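Local coordinates for protein ethylbenzene dehydrogenase alpha-subunit (Aromatoleum aromaticum, PDB 2IVF) that is the alpha-subunit of a dehydrogenase of the molybdopterin oxidoreductase family and binds a molybdenum atom, an iron/sulfur cluster and the ligands MGD and MD1, at residues D140-K152 against W158-I170. Residues are numbered along the deposited sequence; the frame is centred on the assembly and turned at random.
Sequences DERVKYPLKRVGK and WKRVSWDEAAGDI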
ATOM      1  N   ASP A 140     -15.577 -10.462   3.636  1.00 25.54           N
ATOM      2  CA  ASP A 140     -15.779 -11.560   4.558  1.00 26.37           C
ATOM      3  C   ASP A 140     -14.801 -11.556   5.711  1.00 25.67           C
ATOM      4  O   ASP A 140     -14.833 -12.448   6.553  1.00 25.95           O
ATOM      5  CB  ASP A 140     -15.661 -12.877   3.821  1.00 27.62           C
ATOM      6  CG  ASP A 140     -16.865 -13.154   2.944  1.00 29.55           C
ATOM      7  OD1 ASP A 140     -17.962 -12.690   3.274  1.00 33.16           O
ATOM      8  OD2 ASP A 140     -16.702 -13.849   1.938  1.00 33.60           O
ATOM      9  N   GLU A 141     -13.900 -10.577   5.740  1.00 25.46           N
ATOM     10  CA  GLU A 141     -13.018 -10.437   6.900  1.00 24.58           C
ATOM     11  C   GLU A 141     -13.724  -9.799   8.066  1.00 24.31           C
ATOM     12  O   GLU A 141     -13.184  -9.758   9.153  1.00 24.53           O
ATOM     13  CB  GLU A 141     -11.806  -9.610   6.553  1.00 24.96           C
ATOM     14  CG  GLU A 141     -12.125  -8.150   6.125  1.00 23.99           C
ATOM     15  CD  GLU A 141     -12.106  -7.965   4.624  1.00 26.14           C
ATOM     16  OE1 GLU A 141     -12.873  -8.698   3.918  1.00 23.90           O
ATOM     17  OE2 GLU A 141     -11.336  -7.066   4.152  1.00 27.93           O
ATOM     18  N   ARG A 142     -14.932  -9.270   7.859  1.00 24.34           N
ATOM     19  CA  ARG A 142     -15.561  -8.494   8.922  1.00 24.07           C
ATOM     20  C   ARG A 142     -16.223  -9.322   9.988  1.00 24.01           C
ATOM     21  O   ARG A 142     -16.893 -10.298   9.693  1.00 24.09           O
ATOM     22  CB  ARG A 142     -16.607  -7.562   8.354  1.00 24.19           C
ATOM     23  CG  ARG A 142     -16.056  -6.515   7.495  1.00 23.22           C
ATOM     24  CD  ARG A 142     -17.117  -5.444   7.276  1.00 24.93           C
ATOM     25  NE  ARG A 142     -17.278  -4.633   8.469  1.00 22.87           N
ATOM     26  CZ  ARG A 142     -17.893  -3.460   8.506  1.00 23.66           C
ATOM     27  NH1 ARG A 142     -18.404  -2.947   7.411  1.00 26.63           N
ATOM     28  NH2 ARG A 142     -17.975  -2.785   9.662  1.00 25.05           N
ATOM     29  N   VAL A 143     -16.043  -8.888  11.228  1.00 24.44           N
ATOM     30  CA  VAL A 143     -16.822  -9.354  12.340  1.00 24.96           C
ATOM     31  C   VAL A 143     -17.954  -8.341  12.590  1.00 24.91           C
ATOM     32  O   VAL A 143     -17.729  -7.130  12.683  1.00 23.27           O
ATOM     33  CB  VAL A 143     -15.926  -9.640  13.516  1.00 25.83           C
ATOM     34  CG1 VAL A 143     -14.943 -10.714  13.098  1.00 26.59           C
ATOM     35  CG2 VAL A 143     -15.140  -8.427  13.938  1.00 29.26           C
ATOM     36  N   LYS A 144     -19.173  -8.863  12.584  1.00 24.49           N
ATOM     37  CA  LYS A 144     -20.384  -8.061  12.612  1.00 25.76           C
ATOM     38  C   LYS A 144     -21.236  -8.324  13.844  1.00 24.93           C
ATOM     39  O   LYS A 144     -22.183  -7.566  14.116  1.00 25.30           O
ATOM     40  CB  LYS A 144     -21.202  -8.314  11.318  1.00 26.08           C
ATOM     41  CG  LYS A 144     -20.594  -7.660  10.071  1.00 28.89           C
ATOM     42  CD  LYS A 144     -21.406  -7.888   8.742  1.00 28.92           C
ATOM     43  CE  LYS A 144     -21.980  -9.275   8.578  1.00 31.59           C
ATOM     44  NZ  LYS A 144     -22.718  -9.446   7.268  1.00 31.67           N
ATOM     45  N   TYR A 145     -20.903  -9.367  14.600  1.00 25.17           N
ATOM     46  CA  TYR A 145     -21.634  -9.713  15.795  1.00 25.18           C
ATOM     47  C   TYR A 145     -20.675 -10.098  16.873  1.00 23.30           C
ATOM     48  O   TYR A 145     -19.588 -10.629  16.576  1.00 21.25           O
ATOM     49  CB  TYR A 145     -22.611 -10.878  15.565  1.00 26.96           C
ATOM     50  CG  TYR A 145     -23.625 -10.553  14.526  1.00 27.72           C
ATOM     51  CD1 TYR A 145     -24.767  -9.859  14.849  1.00 29.50           C
ATOM     52  CD2 TYR A 145     -23.420 -10.887  13.202  1.00 29.22           C
ATOM     53  CE1 TYR A 145     -25.678  -9.495  13.891  1.00 31.02           C
ATOM     54  CE2 TYR A 145     -24.338 -10.521  12.221  1.00 29.62           C
ATOM     55  CZ  TYR A 145     -25.460  -9.839  12.583  1.00 31.22           C
ATOM     56  OH  TYR A 145     -26.401  -9.492  11.655  1.00 32.07           O
ATOM     57  N   PRO A 146     -21.059  -9.850  18.113  1.00 21.74           N
ATOM     58  CA  PRO A 146     -20.160 -10.277  19.176  1.00 21.10           C
ATOM     59  C   PRO A 146     -20.002 -11.765  19.141  1.00 21.36           C
ATOM     60  O   PRO A 146     -20.993 -12.481  18.985  1.00 20.84           O
ATOM     61  CB  PRO A 146     -20.866  -9.847  20.445  1.00 20.25           C
ATOM     62  CG  PRO A 146     -21.802  -8.775  20.037  1.00 21.74           C
ATOM     63  CD  PRO A 146     -22.243  -9.146  18.648  1.00 22.80           C
ATOM     64  N   LEU A 147     -18.763 -12.213  19.255  1.00 20.72           N
ATOM     65  CA  LEU A 147     -18.436 -13.631  19.223  1.00 21.03           C
ATOM     66  C   LEU A 147     -17.827 -14.027  20.531  1.00 21.31           C
ATOM     67  O   LEU A 147     -16.995 -13.283  21.085  1.00 20.85           O
ATOM     68  CB  LEU A 147     -17.408 -13.862  18.124  1.00 20.59           C
ATOM     69  CG  LEU A 147     -17.925 -13.540  16.729  1.00 23.02           C
ATOM     70  CD1 LEU A 147     -16.736 -13.643  15.694  1.00 23.81           C
ATOM     71  CD2 LEU A 147     -19.096 -14.448  16.399  1.00 22.32           C
ATOM     72  N   LYS A 148     -18.171 -15.228  20.964  1.00 22.20           N
ATOM     73  CA  LYS A 148     -17.601 -15.825  22.137  1.00 22.94           C
ATOM     74  C   LYS A 148     -16.930 -17.157  21.779  1.00 22.09           C
ATOM     75  O   LYS A 148     -17.497 -17.989  21.083  1.00 20.80           O
ATOM     76  CB  LYS A 148     -18.687 -16.028  23.183  1.00 22.81           C
ATOM     77  CG  LYS A 148     -18.212 -16.767  24.449  1.00 23.50           C
ATOM     78  CD  LYS A 148     -19.204 -16.483  25.552  1.00 24.80           C
ATOM     79  CE  LYS A 148     -18.913 -17.168  26.827  1.00 27.89           C
ATOM     80  NZ  LYS A 148     -19.698 -16.428  27.879  1.00 28.97           N
ATOM     81  N   ARG A 149     -15.736 -17.345  22.308  1.00 22.48           N
ATOM     82  CA  ARG A 149     -14.960 -18.531  22.071  1.00 22.69           C
ATOM     83  C   ARG A 149     -15.688 -19.766  22.557  1.00 22.47           C
ATOM     84  O   ARG A 149     -16.216 -19.811  23.676  1.00 20.87           O
ATOM     85  CB  ARG A 149     -13.620 -18.430  22.816  1.00 22.43           C
ATOM     86  CG  ARG A 149     -12.797 -19.679  22.787  1.00 23.17           C
ATOM     87  CD  ARG A 149     -11.393 -19.400  23.327  1.00 22.34           C
ATOM     88  NE  ARG A 149     -11.382 -19.045  24.762  1.00 20.42           N
ATOM     89  CZ  ARG A 149     -11.359 -19.894  25.786  1.00 26.03           C
ATOM     90  NH1 ARG A 149     -11.402 -21.216  25.609  1.00 25.76           N
ATOM     91  NH2 ARG A 149     -11.331 -19.412  27.027  1.00 24.54           N
ATOM     92  N   VAL A 150     -15.654 -20.782  21.703  1.00 23.47           N
ATOM     93  CA  VAL A 150     -16.208 -22.063  21.994  1.00 23.26           C
ATOM     94  C   VAL A 150     -15.158 -23.145  22.246  1.00 23.72           C
ATOM     95  O   VAL A 150     -15.326 -23.941  23.156  1.00 25.48           O
ATOM     96  CB  VAL A 150     -17.172 -22.486  20.866  1.00 22.42           C
ATOM     97  CG1 VAL A 150     -17.527 -23.979  20.980  1.00 21.08           C
ATOM     98  CG2 VAL A 150     -18.446 -21.656  20.981  1.00 21.33           C
ATOM     99  N   GLY A 151     -14.107 -23.182  21.429  1.00 25.23           N
ATOM    100  CA  GLY A 151     -13.039 -24.169  21.612  1.00 25.74           C
ATOM    101  C   GLY A 151     -11.906 -23.576  22.438  1.00 26.63           C
ATOM    102  O   GLY A 151     -12.140 -22.762  23.343  1.00 27.35           O
ATOM    103  N   LYS A 152     -10.688 -24.003  22.137  1.00 26.45           N
ATOM    104  CA  LYS A 152      -9.483 -23.450  22.741  1.00 26.44           C
ATOM    105  C   LYS A 152      -9.213 -22.138  22.073  1.00 26.26           C
ATOM    106  O   LYS A 152      -9.721 -21.873  20.980  1.00 24.56           O
ATOM    107  CB  LYS A 152      -8.279 -24.347  22.463  1.00 27.39           C
ATOM    108  CG  LYS A 152      -8.371 -25.737  22.954  1.00 30.93           C
ATOM    109  CD  LYS A 152      -8.532 -25.803  24.443  1.00 33.68           C
ATOM    110  CE  LYS A 152      -8.235 -27.206  24.962  1.00 35.96           C
ATOM    111  NZ  LYS A 152      -8.650 -27.431  26.388  1.00 37.55           N
ATOM    112  N   TRP A 158     -16.352 -20.410  17.225  1.00 22.62           N
ATOM    113  CA  TRP A 158     -17.010 -19.254  17.775  1.00 21.80           C
ATOM    114  C   TRP A 158     -18.521 -19.400  17.781  1.00 22.85           C
ATOM    115  O   TRP A 158     -19.118 -20.147  16.994  1.00 22.36           O
ATOM    116  CB  TRP A 158     -16.692 -18.055  16.875  1.00 23.03           C
ATOM    117  CG  TRP A 158     -15.262 -17.681  16.738  1.00 21.51           C
ATOM    118  CD1 TRP A 158     -14.447 -17.870  15.648  1.00 23.12           C
ATOM    119  CD2 TRP A 158     -14.487 -16.954  17.697  1.00 23.67           C
ATOM    120  NE1 TRP A 158     -13.205 -17.312  15.891  1.00 24.14           N
ATOM    121  CE2 TRP A 158     -13.212 -16.738  17.137  1.00 23.65           C
ATOM    122  CE3 TRP A 158     -14.760 -16.448  18.976  1.00 22.84           C
ATOM    123  CZ2 TRP A 158     -12.231 -16.052  17.801  1.00 24.27           C
ATOM    124  CZ3 TRP A 158     -13.768 -15.779  19.649  1.00 22.61           C
ATOM    125  CH2 TRP A 158     -12.520 -15.578  19.060  1.00 23.82           C
ATOM    126  N   LYS A 159     -19.157 -18.692  18.703  1.00 22.28           N
ATOM    127  CA  LYS A 159     -20.604 -18.515  18.676  1.00 22.24           C
ATOM    128  C   LYS A 159     -20.954 -17.049  18.883  1.00 22.98           C
ATOM    129  O   LYS A 159     -20.219 -16.283  19.530  1.00 21.98           O
ATOM    130  CB  LYS A 159     -21.257 -19.381  19.739  1.00 21.70           C
ATOM    131  CG  LYS A 159     -21.212 -18.830  21.158  1.00 22.04           C
ATOM    132  CD  LYS A 159     -21.776 -19.855  22.126  1.00 21.48           C
ATOM    133  CE  LYS A 159     -21.512 -19.489  23.578  1.00 22.25           C
ATOM    134  NZ  LYS A 159     -22.091 -20.482  24.512  1.00 21.01           N
ATOM    135  N   ARG A 160     -22.040 -16.644  18.248  1.00 23.49           N
ATOM    136  CA  ARG A 160     -22.549 -15.322  18.411  1.00 23.62           C
ATOM    137  C   ARG A 160     -23.159 -15.225  19.805  1.00 21.50           C
ATOM    138  O   ARG A 160     -23.835 -16.146  20.249  1.00 18.86           O
ATOM    139  CB  ARG A 160     -23.664 -15.124  17.408  1.00 25.60           C
ATOM    140  CG  ARG A 160     -24.318 -13.778  17.457  1.00 26.89           C
ATOM    141  CD  ARG A 160     -25.526 -13.765  16.536  1.00 29.79           C
ATOM    142  NE  ARG A 160     -26.227 -12.475  16.608  1.00 34.16           N
ATOM    143  CZ  ARG A 160     -27.325 -12.171  15.905  1.00 38.37           C
ATOM    144  NH1 ARG A 160     -27.859 -13.043  15.045  1.00 39.97           N
ATOM    145  NH2 ARG A 160     -27.892 -10.974  16.055  1.00 36.70           N
ATOM    146  N   VAL A 161     -22.940 -14.095  20.478  1.00 19.82           N
ATOM    147  CA  VAL A 161     -23.649 -13.767  21.716  1.00 20.02           C
ATOM    148  C   VAL A 161     -24.089 -12.314  21.630  1.00 19.89           C
ATOM    149  O   VAL A 161     -23.676 -11.622  20.706  1.00 20.31           O
ATOM    150  CB  VAL A 161     -22.724 -13.936  22.925  1.00 20.14           C
ATOM    151  CG1 VAL A 161     -22.238 -15.385  23.003  1.00 18.50           C
ATOM    152  CG2 VAL A 161     -21.545 -12.980  22.800  1.00 17.92           C
ATOM    153  N   SER A 162     -24.869 -11.856  22.608  1.00 20.95           N
ATOM    154  CA  SER A 162     -25.327 -10.493  22.643  1.00 20.52           C
ATOM    155  C   SER A 162     -24.220  -9.614  23.163  1.00 20.59           C
ATOM    156  O   SER A 162     -23.319 -10.078  23.877  1.00 19.09           O
ATOM    157  CB  SER A 162     -26.548 -10.306  23.520  1.00 21.61           C
ATOM    158  OG  SER A 162     -26.266 -10.598  24.889  1.00 22.51           O
ATOM    159  N   TRP A 163     -24.299  -8.332  22.829  1.00 20.67           N
ATOM    160  CA  TRP A 163     -23.408  -7.349  23.432  1.00 21.27           C
ATOM    161  C   TRP A 163     -23.538  -7.404  24.962  1.00 20.80           C
ATOM    162  O   TRP A 163     -22.591  -7.236  25.700  1.00 21.30           O
ATOM    163  CB  TRP A 163     -23.747  -5.948  22.952  1.00 21.23           C
ATOM    164  CG  TRP A 163     -23.061  -5.560  21.749  1.00 20.75           C
ATOM    165  CD1 TRP A 163     -23.526  -5.642  20.486  1.00 21.45           C
ATOM    166  CD2 TRP A 163     -21.760  -5.016  21.674  1.00 21.89           C
ATOM    167  NE1 TRP A 163     -22.575  -5.198  19.597  1.00 23.42           N
ATOM    168  CE2 TRP A 163     -21.482  -4.783  20.314  1.00 23.40           C
ATOM    169  CE3 TRP A 163     -20.792  -4.693  22.629  1.00 22.97           C
ATOM    170  CZ2 TRP A 163     -20.282  -4.236  19.884  1.00 23.03           C
ATOM    171  CZ3 TRP A 163     -19.606  -4.142  22.205  1.00 21.48           C
ATOM    172  CH2 TRP A 163     -19.354  -3.924  20.842  1.00 22.47           C
ATOM    173  N   ASP A 164     -24.726  -7.633  25.429  1.00 21.31           N
ATOM    174  CA  ASP A 164     -24.948  -7.710  26.856  1.00 22.75           C
ATOM    175  C   ASP A 164     -24.136  -8.822  27.513  1.00 22.37           C
ATOM    176  O   ASP A 164     -23.500  -8.618  28.539  1.00 22.77           O
ATOM    177  CB  ASP A 164     -26.411  -7.962  27.105  1.00 23.90           C
ATOM    178  CG  ASP A 164     -26.824  -7.528  28.457  1.00 28.06           C
ATOM    179  OD1 ASP A 164     -26.949  -6.298  28.627  1.00 31.73           O
ATOM    180  OD2 ASP A 164     -27.005  -8.426  29.319  1.00 31.22           O
ATOM    181  N   GLU A 165     -24.180 -10.002  26.923  1.00 22.81           N
ATOM    182  CA  GLU A 165     -23.417 -11.132  27.451  1.00 23.17           C
ATOM    183  C   GLU A 165     -21.932 -10.859  27.371  1.00 22.62           C
ATOM    184  O   GLU A 165     -21.203 -11.040  28.366  1.00 22.38           O
ATOM    185  CB  GLU A 165     -23.746 -12.412  26.685  1.00 23.56           C
ATOM    186  CG  GLU A 165     -22.752 -13.560  26.959  1.00 24.98           C
ATOM    187  CD  GLU A 165     -23.253 -14.932  26.572  1.00 24.27           C
ATOM    188  OE1 GLU A 165     -24.371 -15.049  26.059  1.00 25.91           O
ATOM    189  OE2 GLU A 165     -22.529 -15.902  26.820  1.00 29.11           O
ATOM    190  N   ALA A 166     -21.491 -10.392  26.194  1.00 22.96           N
ATOM    191  CA  ALA A 166     -20.058 -10.158  25.888  1.00 23.32           C
ATOM    192  C   ALA A 166     -19.452  -9.051  26.770  1.00 23.94           C
ATOM    193  O   ALA A 166     -18.436  -9.260  27.443  1.00 24.99           O
ATOM    194  CB  ALA A 166     -19.883  -9.867  24.417  1.00 21.00           C
ATOM    195  N   ALA A 167     -20.127  -7.910  26.844  1.00 24.58           N
ATOM    196  CA  ALA A 167     -19.683  -6.827  27.729  1.00 24.62           C
ATOM    197  C   ALA A 167     -19.751  -7.239  29.191  1.00 24.89           C
ATOM    198  O   ALA A 167     -18.906  -6.842  29.990  1.00 25.70           O
ATOM    199  CB  ALA A 167     -20.508  -5.560  27.478  1.00 24.55           C
ATOM    200  N   GLY A 168     -20.752  -8.044  29.542  1.00 24.84           N
ATOM    201  CA  GLY A 168     -20.882  -8.597  30.893  1.00 24.48           C
ATOM    202  C   GLY A 168     -19.719  -9.500  31.285  1.00 24.39           C
ATOM    203  O   GLY A 168     -19.185  -9.400  32.401  1.00 22.47           O
ATOM    204  N   ASP A 169     -19.311 -10.384  30.381  1.00 23.68           N
ATOM    205  CA  ASP A 169     -18.176 -11.278  30.693  1.00 24.09           C
ATOM    206  C   ASP A 169     -16.919 -10.465  30.844  1.00 22.77           C
ATOM    207  O   ASP A 169     -16.086 -10.743  31.701  1.00 23.39           O
ATOM    208  CB  ASP A 169     -17.912 -12.313  29.600  1.00 25.16           C
ATOM    209  CG  ASP A 169     -18.993 -13.371  29.501  1.00 26.33           C
ATOM    210  OD1 ASP A 169     -19.880 -13.423  30.374  1.00 28.84           O
ATOM    211  OD2 ASP A 169     -18.925 -14.152  28.527  1.00 30.20           O
ATOM    212  N   ILE A 170     -16.756  -9.472  29.982  1.00 21.54           N
ATOM    213  CA  ILE A 170     -15.589  -8.626  30.070  1.00 21.25           C
ATOM    214  C   ILE A 170     -15.554  -7.890  31.403  1.00 20.38           C
ATOM    215  O   ILE A 170     -14.507  -7.830  32.066  1.00 21.25           O
ATOM    216  CB  ILE A 170     -15.537  -7.616  28.918  1.00 19.98           C
ATOM    217  CG1 ILE A 170     -15.342  -8.362  27.597  1.00 21.42           C
ATOM    218  CG2 ILE A 170     -14.425  -6.607  29.184  1.00 20.75           C
ATOM    219  CD1 ILE A 170     -15.668  -7.543  26.337  1.00 20.63           C
TER
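Lys148 sets CG opposite its own backbone nitrogen (chi1 175°) and stays extended beyond, which carries its ammonium to helix 163-181, where it meets Glu165 and Asp169. Glu165, also extended, offers OE2 to Lys148 NZ at 3.1 Å, through the lone pair facing away from its other oxygen. Asp169 OD2 lies nearer, at 2.5 Å from Lys148 NZ, a very short distance whose exact value is doubtful. Both are salt bridges. The carboxylates sit one helical turn apart on the same side of the helix. Ser162 caps this helix, its OG accepting from Glu165 N.

Nearer the backbone, Lys148 CB packs on Val161 CG1 at 3.6 Å. Pro146 CG sits over one face of the Trp163 indole, 3.7 Å from the centroid of the five-membered ring, a CH-pi contact. Trp163 NE1 is hydrogen-bonded to the backbone O of Glu683. Tyr145 CE1 lies over one face of the Arg160 guanidinium, 3.4 Å from Arg160 NH2, with the two planes 46° apart. That NH2 also forms a salt bridge with Glu683. On the sheet face that carries Leu147, Arg149, Trp158 and Arg160, Leu147 CB touches Trp158 CE3, and Trp158 packs on Phe103 of the beta-subunit.

Strands 147-149 and 158-160 form an antiparallel hairpin at one edge, within this chain, of a mixed sheet. Lys148 and Lys159 are its hydrogen-bonded pair, with Lys148 N to Lys159 O at 2.7 Å. Val161 N adds one more hydrogen bond, to Pro146 O, just past the paired strands.

Two carboxylates probably keep Lys148 protonated, and their bonds tie the hairpin to the first turns of the helix that follows it.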